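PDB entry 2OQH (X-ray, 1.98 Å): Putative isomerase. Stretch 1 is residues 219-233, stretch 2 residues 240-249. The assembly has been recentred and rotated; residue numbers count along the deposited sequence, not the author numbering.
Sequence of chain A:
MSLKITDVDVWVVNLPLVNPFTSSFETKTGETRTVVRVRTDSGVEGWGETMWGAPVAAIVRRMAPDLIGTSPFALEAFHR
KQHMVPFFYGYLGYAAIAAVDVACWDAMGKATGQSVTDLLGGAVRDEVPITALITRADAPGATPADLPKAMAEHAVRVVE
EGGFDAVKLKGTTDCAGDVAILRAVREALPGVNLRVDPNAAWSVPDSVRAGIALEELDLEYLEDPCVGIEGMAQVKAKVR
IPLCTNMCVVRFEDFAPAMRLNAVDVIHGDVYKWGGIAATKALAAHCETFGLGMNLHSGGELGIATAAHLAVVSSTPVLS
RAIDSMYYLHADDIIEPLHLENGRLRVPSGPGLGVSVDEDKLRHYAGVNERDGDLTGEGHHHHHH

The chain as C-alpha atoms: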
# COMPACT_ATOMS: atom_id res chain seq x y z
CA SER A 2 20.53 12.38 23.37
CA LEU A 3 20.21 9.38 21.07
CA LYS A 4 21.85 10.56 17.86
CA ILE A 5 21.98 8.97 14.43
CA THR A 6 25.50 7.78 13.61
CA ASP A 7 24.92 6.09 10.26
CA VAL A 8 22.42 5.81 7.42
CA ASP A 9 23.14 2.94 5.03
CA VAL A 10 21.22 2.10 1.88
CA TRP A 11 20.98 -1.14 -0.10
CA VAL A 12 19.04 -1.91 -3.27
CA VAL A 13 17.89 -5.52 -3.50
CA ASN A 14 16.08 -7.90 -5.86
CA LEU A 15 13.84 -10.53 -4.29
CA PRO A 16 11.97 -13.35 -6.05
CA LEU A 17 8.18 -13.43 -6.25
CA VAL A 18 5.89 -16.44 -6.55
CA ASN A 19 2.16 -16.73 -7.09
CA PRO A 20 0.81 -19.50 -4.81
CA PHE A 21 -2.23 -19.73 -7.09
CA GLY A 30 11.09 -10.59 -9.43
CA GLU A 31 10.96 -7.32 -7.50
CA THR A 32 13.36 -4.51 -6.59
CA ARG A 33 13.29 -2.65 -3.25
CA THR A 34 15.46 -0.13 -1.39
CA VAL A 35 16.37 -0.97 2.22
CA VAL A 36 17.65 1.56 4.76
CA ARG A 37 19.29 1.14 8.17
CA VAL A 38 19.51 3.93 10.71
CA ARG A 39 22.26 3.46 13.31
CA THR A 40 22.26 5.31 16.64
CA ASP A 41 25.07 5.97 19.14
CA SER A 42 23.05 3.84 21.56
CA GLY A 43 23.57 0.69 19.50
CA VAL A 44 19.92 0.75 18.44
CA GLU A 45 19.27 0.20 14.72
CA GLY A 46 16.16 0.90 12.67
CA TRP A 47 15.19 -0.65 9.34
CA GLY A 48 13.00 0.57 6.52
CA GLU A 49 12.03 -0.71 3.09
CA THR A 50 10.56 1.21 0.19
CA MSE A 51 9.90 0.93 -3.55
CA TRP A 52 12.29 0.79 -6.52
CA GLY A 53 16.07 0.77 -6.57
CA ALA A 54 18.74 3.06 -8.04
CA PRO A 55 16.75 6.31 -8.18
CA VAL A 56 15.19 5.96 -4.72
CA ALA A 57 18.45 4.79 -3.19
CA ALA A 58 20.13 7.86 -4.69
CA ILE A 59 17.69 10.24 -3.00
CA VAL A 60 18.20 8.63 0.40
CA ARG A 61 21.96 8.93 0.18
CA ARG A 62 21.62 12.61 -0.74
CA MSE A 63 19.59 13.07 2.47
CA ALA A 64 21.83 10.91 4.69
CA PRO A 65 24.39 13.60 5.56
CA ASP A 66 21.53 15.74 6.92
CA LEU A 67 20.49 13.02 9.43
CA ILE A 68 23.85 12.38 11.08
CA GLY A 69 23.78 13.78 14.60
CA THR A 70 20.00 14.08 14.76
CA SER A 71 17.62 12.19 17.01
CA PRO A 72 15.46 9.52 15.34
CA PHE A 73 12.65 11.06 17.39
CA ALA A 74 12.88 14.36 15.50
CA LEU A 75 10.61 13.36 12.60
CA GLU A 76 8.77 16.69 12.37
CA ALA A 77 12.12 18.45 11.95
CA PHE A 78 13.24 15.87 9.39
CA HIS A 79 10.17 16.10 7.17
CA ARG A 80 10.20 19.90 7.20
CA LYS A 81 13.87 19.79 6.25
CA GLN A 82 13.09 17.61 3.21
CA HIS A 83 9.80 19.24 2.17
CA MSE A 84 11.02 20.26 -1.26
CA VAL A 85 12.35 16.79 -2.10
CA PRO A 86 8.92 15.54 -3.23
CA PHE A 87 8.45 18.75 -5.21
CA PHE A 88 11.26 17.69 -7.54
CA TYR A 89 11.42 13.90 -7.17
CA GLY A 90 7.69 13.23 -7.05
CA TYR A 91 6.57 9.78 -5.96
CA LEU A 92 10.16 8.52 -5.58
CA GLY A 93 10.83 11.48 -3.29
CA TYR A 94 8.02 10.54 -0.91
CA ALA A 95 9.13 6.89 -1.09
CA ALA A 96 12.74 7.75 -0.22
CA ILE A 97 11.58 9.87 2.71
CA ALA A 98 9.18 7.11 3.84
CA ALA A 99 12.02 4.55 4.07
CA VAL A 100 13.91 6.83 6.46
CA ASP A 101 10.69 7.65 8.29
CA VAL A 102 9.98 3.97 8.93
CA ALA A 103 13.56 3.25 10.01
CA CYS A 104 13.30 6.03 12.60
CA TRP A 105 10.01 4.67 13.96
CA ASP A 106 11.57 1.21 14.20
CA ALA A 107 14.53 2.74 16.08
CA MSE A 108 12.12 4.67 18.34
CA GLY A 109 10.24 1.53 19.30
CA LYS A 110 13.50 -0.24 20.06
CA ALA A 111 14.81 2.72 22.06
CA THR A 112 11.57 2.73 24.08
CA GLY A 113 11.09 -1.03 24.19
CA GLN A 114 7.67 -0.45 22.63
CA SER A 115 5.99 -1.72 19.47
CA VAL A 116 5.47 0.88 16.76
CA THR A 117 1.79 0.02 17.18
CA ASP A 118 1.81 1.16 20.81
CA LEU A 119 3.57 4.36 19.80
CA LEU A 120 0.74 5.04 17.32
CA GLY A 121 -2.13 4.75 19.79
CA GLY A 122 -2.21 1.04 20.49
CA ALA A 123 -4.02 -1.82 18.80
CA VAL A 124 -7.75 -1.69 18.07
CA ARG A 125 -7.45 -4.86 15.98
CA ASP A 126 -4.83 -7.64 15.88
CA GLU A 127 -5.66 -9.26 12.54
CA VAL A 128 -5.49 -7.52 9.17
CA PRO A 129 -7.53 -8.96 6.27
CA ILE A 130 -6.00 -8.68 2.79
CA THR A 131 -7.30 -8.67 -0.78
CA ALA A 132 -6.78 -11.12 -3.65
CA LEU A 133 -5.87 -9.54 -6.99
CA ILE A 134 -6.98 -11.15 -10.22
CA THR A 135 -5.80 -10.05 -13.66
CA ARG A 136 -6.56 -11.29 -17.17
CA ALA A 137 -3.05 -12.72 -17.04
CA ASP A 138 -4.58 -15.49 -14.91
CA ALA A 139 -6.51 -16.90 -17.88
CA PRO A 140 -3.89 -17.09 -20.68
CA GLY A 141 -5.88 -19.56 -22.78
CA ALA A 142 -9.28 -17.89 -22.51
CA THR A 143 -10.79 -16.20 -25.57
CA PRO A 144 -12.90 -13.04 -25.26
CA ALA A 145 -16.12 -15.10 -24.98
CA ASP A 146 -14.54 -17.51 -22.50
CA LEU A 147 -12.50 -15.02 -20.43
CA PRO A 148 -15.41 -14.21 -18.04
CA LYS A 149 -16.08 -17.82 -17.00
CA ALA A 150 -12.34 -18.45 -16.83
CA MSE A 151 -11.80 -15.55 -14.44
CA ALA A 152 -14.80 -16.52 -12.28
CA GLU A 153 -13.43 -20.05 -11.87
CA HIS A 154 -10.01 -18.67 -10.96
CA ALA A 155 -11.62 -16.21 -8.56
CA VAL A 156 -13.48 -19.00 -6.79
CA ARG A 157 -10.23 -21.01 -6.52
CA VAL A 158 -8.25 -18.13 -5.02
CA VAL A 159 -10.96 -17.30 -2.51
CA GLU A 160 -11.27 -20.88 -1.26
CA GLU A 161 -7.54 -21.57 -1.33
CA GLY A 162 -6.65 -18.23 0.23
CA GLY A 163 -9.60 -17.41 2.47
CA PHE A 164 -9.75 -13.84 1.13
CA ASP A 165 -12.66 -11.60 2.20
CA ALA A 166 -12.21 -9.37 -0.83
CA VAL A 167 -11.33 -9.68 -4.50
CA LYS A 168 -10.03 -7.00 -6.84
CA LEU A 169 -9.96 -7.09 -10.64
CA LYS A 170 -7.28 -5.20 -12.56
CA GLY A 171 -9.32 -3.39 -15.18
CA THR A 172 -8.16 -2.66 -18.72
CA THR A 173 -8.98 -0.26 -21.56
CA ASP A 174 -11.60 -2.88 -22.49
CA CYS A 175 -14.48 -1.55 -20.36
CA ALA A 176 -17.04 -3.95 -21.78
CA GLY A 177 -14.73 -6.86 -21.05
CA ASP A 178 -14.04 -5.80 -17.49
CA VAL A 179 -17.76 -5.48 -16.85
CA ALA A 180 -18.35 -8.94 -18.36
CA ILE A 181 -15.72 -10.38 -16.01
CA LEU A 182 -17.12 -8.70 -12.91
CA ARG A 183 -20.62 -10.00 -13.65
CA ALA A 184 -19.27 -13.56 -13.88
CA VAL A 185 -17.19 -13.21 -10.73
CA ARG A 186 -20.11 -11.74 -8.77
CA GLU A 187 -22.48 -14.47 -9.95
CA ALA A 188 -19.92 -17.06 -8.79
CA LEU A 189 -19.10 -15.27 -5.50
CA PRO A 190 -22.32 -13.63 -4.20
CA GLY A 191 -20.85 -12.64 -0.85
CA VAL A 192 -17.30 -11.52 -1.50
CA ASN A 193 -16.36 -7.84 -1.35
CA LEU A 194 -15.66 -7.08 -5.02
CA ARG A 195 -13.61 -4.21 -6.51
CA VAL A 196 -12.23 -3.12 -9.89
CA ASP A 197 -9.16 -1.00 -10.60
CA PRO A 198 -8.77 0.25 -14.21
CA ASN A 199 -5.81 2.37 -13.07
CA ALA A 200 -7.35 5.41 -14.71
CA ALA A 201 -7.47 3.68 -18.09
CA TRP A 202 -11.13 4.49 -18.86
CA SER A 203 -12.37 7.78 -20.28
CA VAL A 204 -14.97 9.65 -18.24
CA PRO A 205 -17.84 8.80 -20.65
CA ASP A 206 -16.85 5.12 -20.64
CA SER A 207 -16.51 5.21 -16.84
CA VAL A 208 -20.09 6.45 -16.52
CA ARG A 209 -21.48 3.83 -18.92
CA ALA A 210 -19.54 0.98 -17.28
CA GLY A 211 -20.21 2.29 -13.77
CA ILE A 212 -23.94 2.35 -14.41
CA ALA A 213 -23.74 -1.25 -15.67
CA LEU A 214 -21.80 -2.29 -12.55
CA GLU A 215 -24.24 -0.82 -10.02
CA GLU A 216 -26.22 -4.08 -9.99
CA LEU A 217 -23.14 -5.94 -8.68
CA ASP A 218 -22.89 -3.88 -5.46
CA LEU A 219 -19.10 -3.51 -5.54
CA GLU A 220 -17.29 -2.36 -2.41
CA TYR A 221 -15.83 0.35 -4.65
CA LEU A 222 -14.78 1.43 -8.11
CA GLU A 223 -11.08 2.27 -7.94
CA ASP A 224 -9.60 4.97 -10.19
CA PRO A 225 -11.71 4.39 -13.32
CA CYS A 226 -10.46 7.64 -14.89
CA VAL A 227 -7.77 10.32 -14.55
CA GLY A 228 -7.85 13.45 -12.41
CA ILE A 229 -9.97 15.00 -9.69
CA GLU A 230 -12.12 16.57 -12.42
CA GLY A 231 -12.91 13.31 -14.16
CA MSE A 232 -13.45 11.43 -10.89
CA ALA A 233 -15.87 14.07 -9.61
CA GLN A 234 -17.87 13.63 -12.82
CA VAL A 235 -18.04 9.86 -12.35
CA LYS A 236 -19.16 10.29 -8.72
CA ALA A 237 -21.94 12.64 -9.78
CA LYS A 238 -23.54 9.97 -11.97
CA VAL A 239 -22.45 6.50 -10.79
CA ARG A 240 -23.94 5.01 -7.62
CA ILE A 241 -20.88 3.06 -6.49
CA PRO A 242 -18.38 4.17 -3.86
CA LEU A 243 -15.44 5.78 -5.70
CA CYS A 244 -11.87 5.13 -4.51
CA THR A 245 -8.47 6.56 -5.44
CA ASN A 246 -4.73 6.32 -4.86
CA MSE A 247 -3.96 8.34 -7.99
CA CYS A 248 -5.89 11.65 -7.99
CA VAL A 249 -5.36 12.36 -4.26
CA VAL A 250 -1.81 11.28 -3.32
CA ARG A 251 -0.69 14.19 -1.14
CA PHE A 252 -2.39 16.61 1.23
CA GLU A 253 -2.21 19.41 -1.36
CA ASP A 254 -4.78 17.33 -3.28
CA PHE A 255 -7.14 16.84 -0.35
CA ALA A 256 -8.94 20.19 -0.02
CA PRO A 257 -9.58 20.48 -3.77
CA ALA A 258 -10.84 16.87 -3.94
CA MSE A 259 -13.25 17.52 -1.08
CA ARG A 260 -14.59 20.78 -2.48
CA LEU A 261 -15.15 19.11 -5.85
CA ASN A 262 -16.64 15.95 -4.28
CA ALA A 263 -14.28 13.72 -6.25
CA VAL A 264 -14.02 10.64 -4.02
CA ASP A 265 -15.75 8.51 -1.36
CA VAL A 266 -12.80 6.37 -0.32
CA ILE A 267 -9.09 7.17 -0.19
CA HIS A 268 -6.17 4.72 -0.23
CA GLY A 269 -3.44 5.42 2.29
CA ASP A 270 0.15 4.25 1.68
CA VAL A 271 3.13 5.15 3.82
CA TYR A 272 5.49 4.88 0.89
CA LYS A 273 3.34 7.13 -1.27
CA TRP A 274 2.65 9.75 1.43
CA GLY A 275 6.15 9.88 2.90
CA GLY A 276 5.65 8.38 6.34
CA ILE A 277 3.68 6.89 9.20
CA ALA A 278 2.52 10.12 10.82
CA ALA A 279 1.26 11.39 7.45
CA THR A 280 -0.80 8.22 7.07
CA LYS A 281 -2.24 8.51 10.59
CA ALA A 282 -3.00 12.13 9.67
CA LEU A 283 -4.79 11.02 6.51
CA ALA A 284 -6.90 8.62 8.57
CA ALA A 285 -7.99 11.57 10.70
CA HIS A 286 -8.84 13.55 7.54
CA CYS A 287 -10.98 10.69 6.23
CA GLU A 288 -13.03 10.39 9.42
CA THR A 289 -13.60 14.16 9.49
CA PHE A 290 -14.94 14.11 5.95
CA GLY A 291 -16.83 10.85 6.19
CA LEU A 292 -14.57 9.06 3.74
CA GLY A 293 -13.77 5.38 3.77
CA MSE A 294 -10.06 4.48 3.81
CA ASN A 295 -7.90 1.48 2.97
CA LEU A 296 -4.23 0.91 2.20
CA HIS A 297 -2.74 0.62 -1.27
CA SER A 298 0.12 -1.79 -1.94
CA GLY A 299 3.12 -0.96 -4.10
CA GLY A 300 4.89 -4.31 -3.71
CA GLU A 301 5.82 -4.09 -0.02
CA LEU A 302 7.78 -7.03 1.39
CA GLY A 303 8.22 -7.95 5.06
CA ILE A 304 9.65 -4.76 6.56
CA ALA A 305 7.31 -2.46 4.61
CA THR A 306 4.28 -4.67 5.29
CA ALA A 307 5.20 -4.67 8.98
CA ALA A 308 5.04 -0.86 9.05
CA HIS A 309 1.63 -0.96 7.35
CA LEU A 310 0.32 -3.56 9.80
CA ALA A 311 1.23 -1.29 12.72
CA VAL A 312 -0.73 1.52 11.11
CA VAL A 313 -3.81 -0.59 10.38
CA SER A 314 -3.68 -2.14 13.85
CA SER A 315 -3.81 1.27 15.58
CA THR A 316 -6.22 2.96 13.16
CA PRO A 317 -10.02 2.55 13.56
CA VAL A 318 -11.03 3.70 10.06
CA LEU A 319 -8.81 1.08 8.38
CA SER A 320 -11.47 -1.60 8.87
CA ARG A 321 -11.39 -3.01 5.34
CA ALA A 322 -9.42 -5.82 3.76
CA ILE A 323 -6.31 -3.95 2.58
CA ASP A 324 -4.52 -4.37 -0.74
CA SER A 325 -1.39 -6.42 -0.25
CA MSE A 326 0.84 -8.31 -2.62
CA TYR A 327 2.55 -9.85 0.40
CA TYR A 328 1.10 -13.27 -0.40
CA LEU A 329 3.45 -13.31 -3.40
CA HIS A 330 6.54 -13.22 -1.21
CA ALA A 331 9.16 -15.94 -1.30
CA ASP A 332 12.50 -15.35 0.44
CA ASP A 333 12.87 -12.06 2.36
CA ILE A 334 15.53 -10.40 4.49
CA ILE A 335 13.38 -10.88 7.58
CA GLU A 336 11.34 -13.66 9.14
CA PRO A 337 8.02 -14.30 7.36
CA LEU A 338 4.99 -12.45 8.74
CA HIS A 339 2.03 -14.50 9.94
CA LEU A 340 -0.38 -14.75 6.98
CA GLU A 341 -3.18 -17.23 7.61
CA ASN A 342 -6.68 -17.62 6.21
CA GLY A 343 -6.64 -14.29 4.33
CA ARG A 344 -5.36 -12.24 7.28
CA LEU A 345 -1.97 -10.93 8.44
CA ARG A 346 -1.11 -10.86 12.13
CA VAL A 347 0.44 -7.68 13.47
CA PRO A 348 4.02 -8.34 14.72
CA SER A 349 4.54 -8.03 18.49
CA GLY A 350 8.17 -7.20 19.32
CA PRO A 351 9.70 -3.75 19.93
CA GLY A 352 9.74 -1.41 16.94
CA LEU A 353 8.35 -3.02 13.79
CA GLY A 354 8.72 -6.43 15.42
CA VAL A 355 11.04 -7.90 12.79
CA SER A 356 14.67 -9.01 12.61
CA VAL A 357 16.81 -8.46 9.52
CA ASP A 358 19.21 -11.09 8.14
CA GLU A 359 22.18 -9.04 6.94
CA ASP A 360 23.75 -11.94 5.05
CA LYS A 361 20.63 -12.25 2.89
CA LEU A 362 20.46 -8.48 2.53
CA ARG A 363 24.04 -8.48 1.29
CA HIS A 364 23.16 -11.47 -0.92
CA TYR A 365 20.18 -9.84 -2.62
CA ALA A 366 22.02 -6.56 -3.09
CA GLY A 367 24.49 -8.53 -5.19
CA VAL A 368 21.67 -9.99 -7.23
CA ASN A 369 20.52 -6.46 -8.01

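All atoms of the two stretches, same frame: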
# COMPACT_ATOMS: atom_id res chain seq x y z
N LEU A 219 -20.53 -3.44 -5.81
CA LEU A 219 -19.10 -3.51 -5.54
C LEU A 219 -18.74 -2.69 -4.31
O LEU A 219 -19.37 -1.67 -4.04
CB LEU A 219 -18.31 -2.98 -6.73
CG LEU A 219 -18.65 -3.51 -8.12
CD1 LEU A 219 -17.88 -2.71 -9.17
CD2 LEU A 219 -18.30 -4.99 -8.21
N GLU A 220 -17.72 -3.12 -3.57
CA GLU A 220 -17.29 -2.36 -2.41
C GLU A 220 -16.90 -0.97 -2.92
O GLU A 220 -17.24 0.04 -2.31
CB GLU A 220 -16.11 -3.03 -1.73
CG GLU A 220 -15.56 -2.24 -0.56
CD GLU A 220 -14.56 -3.03 0.26
OE1 GLU A 220 -14.00 -4.00 -0.28
OE2 GLU A 220 -14.34 -2.66 1.44
N TYR A 221 -16.18 -0.92 -4.03
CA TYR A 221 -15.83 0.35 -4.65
C TYR A 221 -15.21 0.23 -6.03
O TYR A 221 -14.68 -0.81 -6.40
CB TYR A 221 -14.94 1.22 -3.75
CG TYR A 221 -13.67 0.61 -3.22
CD1 TYR A 221 -12.59 0.32 -4.07
CD2 TYR A 221 -13.51 0.37 -1.86
CE1 TYR A 221 -11.39 -0.19 -3.56
CE2 TYR A 221 -12.32 -0.13 -1.34
CZ TYR A 221 -11.26 -0.42 -2.19
OH TYR A 221 -10.10 -0.94 -1.67
N LEU A 222 -15.33 1.32 -6.78
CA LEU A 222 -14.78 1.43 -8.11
C LEU A 222 -13.50 2.23 -7.89
O LEU A 222 -13.54 3.38 -7.45
CB LEU A 222 -15.76 2.20 -9.00
CG LEU A 222 -15.39 2.53 -10.44
CD1 LEU A 222 -14.80 1.31 -11.11
CD2 LEU A 222 -16.64 3.00 -11.18
N GLU A 223 -12.36 1.62 -8.17
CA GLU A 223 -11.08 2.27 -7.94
C GLU A 223 -10.44 2.91 -9.17
O GLU A 223 -10.15 2.23 -10.15
CB GLU A 223 -10.10 1.26 -7.34
CG GLU A 223 -8.89 1.88 -6.68
CD GLU A 223 -7.94 0.85 -6.08
OE1 GLU A 223 -8.41 -0.16 -5.50
OE2 GLU A 223 -6.71 1.06 -6.17
N ASP A 224 -10.22 4.22 -9.10
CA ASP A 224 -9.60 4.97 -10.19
C ASP A 224 -10.03 4.63 -11.62
O ASP A 224 -9.19 4.29 -12.46
CB ASP A 224 -8.07 4.85 -10.11
CG ASP A 224 -7.50 5.60 -8.93
OD1 ASP A 224 -7.80 6.80 -8.80
OD2 ASP A 224 -6.74 4.99 -8.15
N PRO A 225 -11.33 4.72 -11.94
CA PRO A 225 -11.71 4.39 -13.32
C PRO A 225 -11.13 5.36 -14.36
O PRO A 225 -10.85 4.96 -15.49
CB PRO A 225 -13.24 4.42 -13.28
CG PRO A 225 -13.54 5.40 -12.15
CD PRO A 225 -12.51 5.01 -11.11
N CYS A 226 -10.96 6.62 -13.97
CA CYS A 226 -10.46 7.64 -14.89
C CYS A 226 -9.41 8.54 -14.24
O CYS A 226 -9.16 8.45 -13.05
CB CYS A 226 -11.62 8.50 -15.38
SG CYS A 226 -12.43 9.43 -14.04
N VAL A 227 -8.81 9.41 -15.04
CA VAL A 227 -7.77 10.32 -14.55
C VAL A 227 -8.28 11.64 -13.98
O VAL A 227 -9.30 12.16 -14.42
CB VAL A 227 -6.78 10.68 -15.68
CG1 VAL A 227 -6.16 9.42 -16.26
CG2 VAL A 227 -7.49 11.44 -16.77
N GLY A 228 -7.55 12.16 -13.00
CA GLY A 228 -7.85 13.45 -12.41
C GLY A 228 -9.05 13.65 -11.50
O GLY A 228 -10.06 12.95 -11.58
N ILE A 229 -8.92 14.64 -10.63
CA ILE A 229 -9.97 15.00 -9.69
C ILE A 229 -11.21 15.40 -10.48
O ILE A 229 -12.33 15.06 -10.09
CB ILE A 229 -9.53 16.18 -8.79
CG1 ILE A 229 -8.44 15.72 -7.82
CG2 ILE A 229 -10.73 16.73 -8.02
CD1 ILE A 229 -7.86 16.84 -6.98
N GLU A 230 -11.01 16.12 -11.58
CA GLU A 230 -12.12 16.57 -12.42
C GLU A 230 -12.92 15.39 -12.95
O GLU A 230 -14.13 15.32 -12.77
CB GLU A 230 -11.60 17.41 -13.59
CG GLU A 230 -12.67 17.76 -14.66
CD GLU A 230 -13.89 18.49 -14.09
OE1 GLU A 230 -13.74 19.23 -13.10
OE2 GLU A 230 -15.01 18.32 -14.64
N GLY A 231 -12.23 14.47 -13.61
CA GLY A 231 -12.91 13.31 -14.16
C GLY A 231 -13.60 12.48 -13.09
O GLY A 231 -14.74 12.08 -13.25
N MSE A 232 -12.89 12.23 -11.99
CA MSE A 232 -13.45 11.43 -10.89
C MSE A 232 -14.71 12.06 -10.29
O MSE A 232 -15.65 11.35 -9.95
CB MSE A 232 -12.39 11.23 -9.80
CG MSE A 232 -11.24 10.30 -10.21
SE MSE A 232 -11.77 8.42 -10.31
CE MSE A 232 -11.51 8.00 -8.44
N ALA A 233 -14.71 13.38 -10.16
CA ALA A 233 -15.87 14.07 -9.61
C ALA A 233 -17.06 13.83 -10.54
O ALA A 233 -18.19 13.63 -10.09
CB ALA A 233 -15.60 15.57 -9.47
N ARG A 240 -23.61 5.36 -9.00
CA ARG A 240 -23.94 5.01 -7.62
C ARG A 240 -23.12 3.85 -7.06
O ARG A 240 -23.66 2.82 -6.67
CB ARG A 240 -25.42 4.67 -7.48
CG ARG A 240 -26.38 5.71 -8.02
CD ARG A 240 -27.81 5.21 -7.85
NE ARG A 240 -28.40 5.72 -6.63
CZ ARG A 240 -29.48 5.21 -6.04
NH1 ARG A 240 -30.11 4.16 -6.55
NH2 ARG A 240 -29.95 5.79 -4.95
N ILE A 241 -21.81 4.04 -7.02
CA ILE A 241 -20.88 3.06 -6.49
C ILE A 241 -19.83 3.85 -5.73
O ILE A 241 -19.40 4.91 -6.20
CB ILE A 241 -20.16 2.28 -7.61
CG1 ILE A 241 -21.17 1.65 -8.57
CG2 ILE A 241 -19.28 1.20 -7.01
CD1 ILE A 241 -20.53 1.00 -9.78
N PRO A 242 -19.40 3.38 -4.55
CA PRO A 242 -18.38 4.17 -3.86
C PRO A 242 -17.13 4.30 -4.76
O PRO A 242 -16.68 3.32 -5.34
CB PRO A 242 -18.11 3.35 -2.59
CG PRO A 242 -19.44 2.72 -2.32
CD PRO A 242 -19.87 2.27 -3.71
N LEU A 243 -16.60 5.51 -4.86
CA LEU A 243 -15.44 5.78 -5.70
C LEU A 243 -14.16 5.88 -4.85
O LEU A 243 -14.12 6.61 -3.86
CB LEU A 243 -15.66 7.08 -6.47
CG LEU A 243 -14.89 7.29 -7.78
CD1 LEU A 243 -15.32 6.24 -8.81
CD2 LEU A 243 -15.15 8.70 -8.29
N CYS A 244 -13.13 5.15 -5.25
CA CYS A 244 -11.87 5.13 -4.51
C CYS A 244 -10.70 5.59 -5.37
O CYS A 244 -10.75 5.52 -6.60
CB CYS A 244 -11.63 3.70 -4.00
SG CYS A 244 -10.12 3.46 -3.04
N THR A 245 -9.65 6.08 -4.72
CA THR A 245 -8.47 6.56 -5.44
C THR A 245 -7.17 6.45 -4.66
O THR A 245 -7.15 6.47 -3.43
CB THR A 245 -8.60 8.05 -5.84
OG1 THR A 245 -7.60 8.38 -6.81
CG2 THR A 245 -8.38 8.95 -4.62
N ASN A 246 -6.08 6.33 -5.42
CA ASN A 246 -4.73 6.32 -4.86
C ASN A 246 -3.89 6.92 -5.98
O ASN A 246 -2.69 6.71 -6.06
CB ASN A 246 -4.25 4.91 -4.47
CG ASN A 246 -4.11 3.97 -5.65
OD1 ASN A 246 -3.35 4.22 -6.58
ND2 ASN A 246 -4.85 2.87 -5.61
N MSE A 247 -4.58 7.67 -6.85
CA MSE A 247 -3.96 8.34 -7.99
C MSE A 247 -4.31 9.83 -8.15
O MSE A 247 -3.46 10.60 -8.59
CB MSE A 247 -4.30 7.62 -9.29
CG MSE A 247 -3.64 6.25 -9.44
SE MSE A 247 -4.14 5.36 -11.09
CE MSE A 247 -3.14 6.43 -12.33
N CYS A 248 -5.54 10.23 -7.83
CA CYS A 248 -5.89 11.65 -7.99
C CYS A 248 -5.76 12.45 -6.68
O CYS A 248 -5.83 13.68 -6.70
CB CYS A 248 -7.29 11.81 -8.59
SG CYS A 248 -8.69 11.52 -7.50
N VAL A 249 -5.57 11.74 -5.57
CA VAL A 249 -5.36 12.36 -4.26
C VAL A 249 -4.22 11.54 -3.64
O VAL A 249 -4.47 10.52 -3.01
CB VAL A 249 -6.60 12.25 -3.34
CG1 VAL A 249 -6.24 12.76 -1.95
CG2 VAL A 249 -7.75 13.05 -3.92

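A carboxylate placed just beyond the end of a strand can tie down the turn that follows its neighbour, and residues 219-233 and 240-249 of this putative isomerase illustrate the principle well. Asp224 follows the strand that ends at Glu223, and both of its carboxylate oxygens are engaged. The hydroxyl OG1 of Thr245 donates to Asp224 OD1 in a short hydrogen bond of 2.5 Å, while the backbone N of Asn246 donates to Asp224 OD2 at 3.1 Å. The same threonine oxygen is also an acceptor: Met247 N and Cys248 N reach Thr245 OG1 at 3.1 and 3.0 Å. A single hydroxyl thus relays between the carboxylate and the turning backbone, so that the aspartate of one stretch helps to fix the loop of the other. Nearby, Glu223 OE2 lies 2.7 Å from Asn246 ND2, but the angle is too poor for a hydrogen bond.

Behind this polar cluster runs a short parallel pairing of that strand with strand 243-245, their directions differing by 38°. As is usual for parallel strands, the hydrogen bonds alternate between residues offset along the partner. Leu222 N donates to Pro242 O at 2.8 Å, Cys244 N returns a bond to Leu222 O at 2.9 Å, and Asp224 N donates to Cys244 O at 2.9 Å. All three are close to linear. Pro242 has no amide hydrogen to give, yet its carbonyl remains free to accept the first bond of the ladder.

The alternation of side chains gives the sheet two distinct faces. Glu223 and Cys244 share one of them. There Cys244 also meets the ring of Tyr221, its CB 3.9 Å and its SG 4.1 Å from the ring centroid; both atoms sit over the ring face, combining a CH-pi contact with a sulfur-aromatic one. Tyr221 CB additionally packs against Pro242 CB at 4.0 Å.

Leu222 and Leu243 occupy the other face, with Leu222 CG 4.1 Å from Leu243 CD1. Ile241 extends this apolar patch, its CG2 lying 4.2 Å from Leu222 CB, and Pro225 CD closes on Leu243 CD1 at 3.8 Å. The helix that includes Ile229 and Met232 then runs nearly antiparallel to strand 243-245, with 10.6 Å between their axes, and selenomethionine Met232 helps to fill the space between them. Its CE comes within 3.5 Å of Leu243 CG, and its CG rests 3.9 Å from Cys248 SG. Ile229 CG1 adds a contact with Cys248 CB at 4.1 Å. Altogether the stretches bury 880 Å², counting both sides.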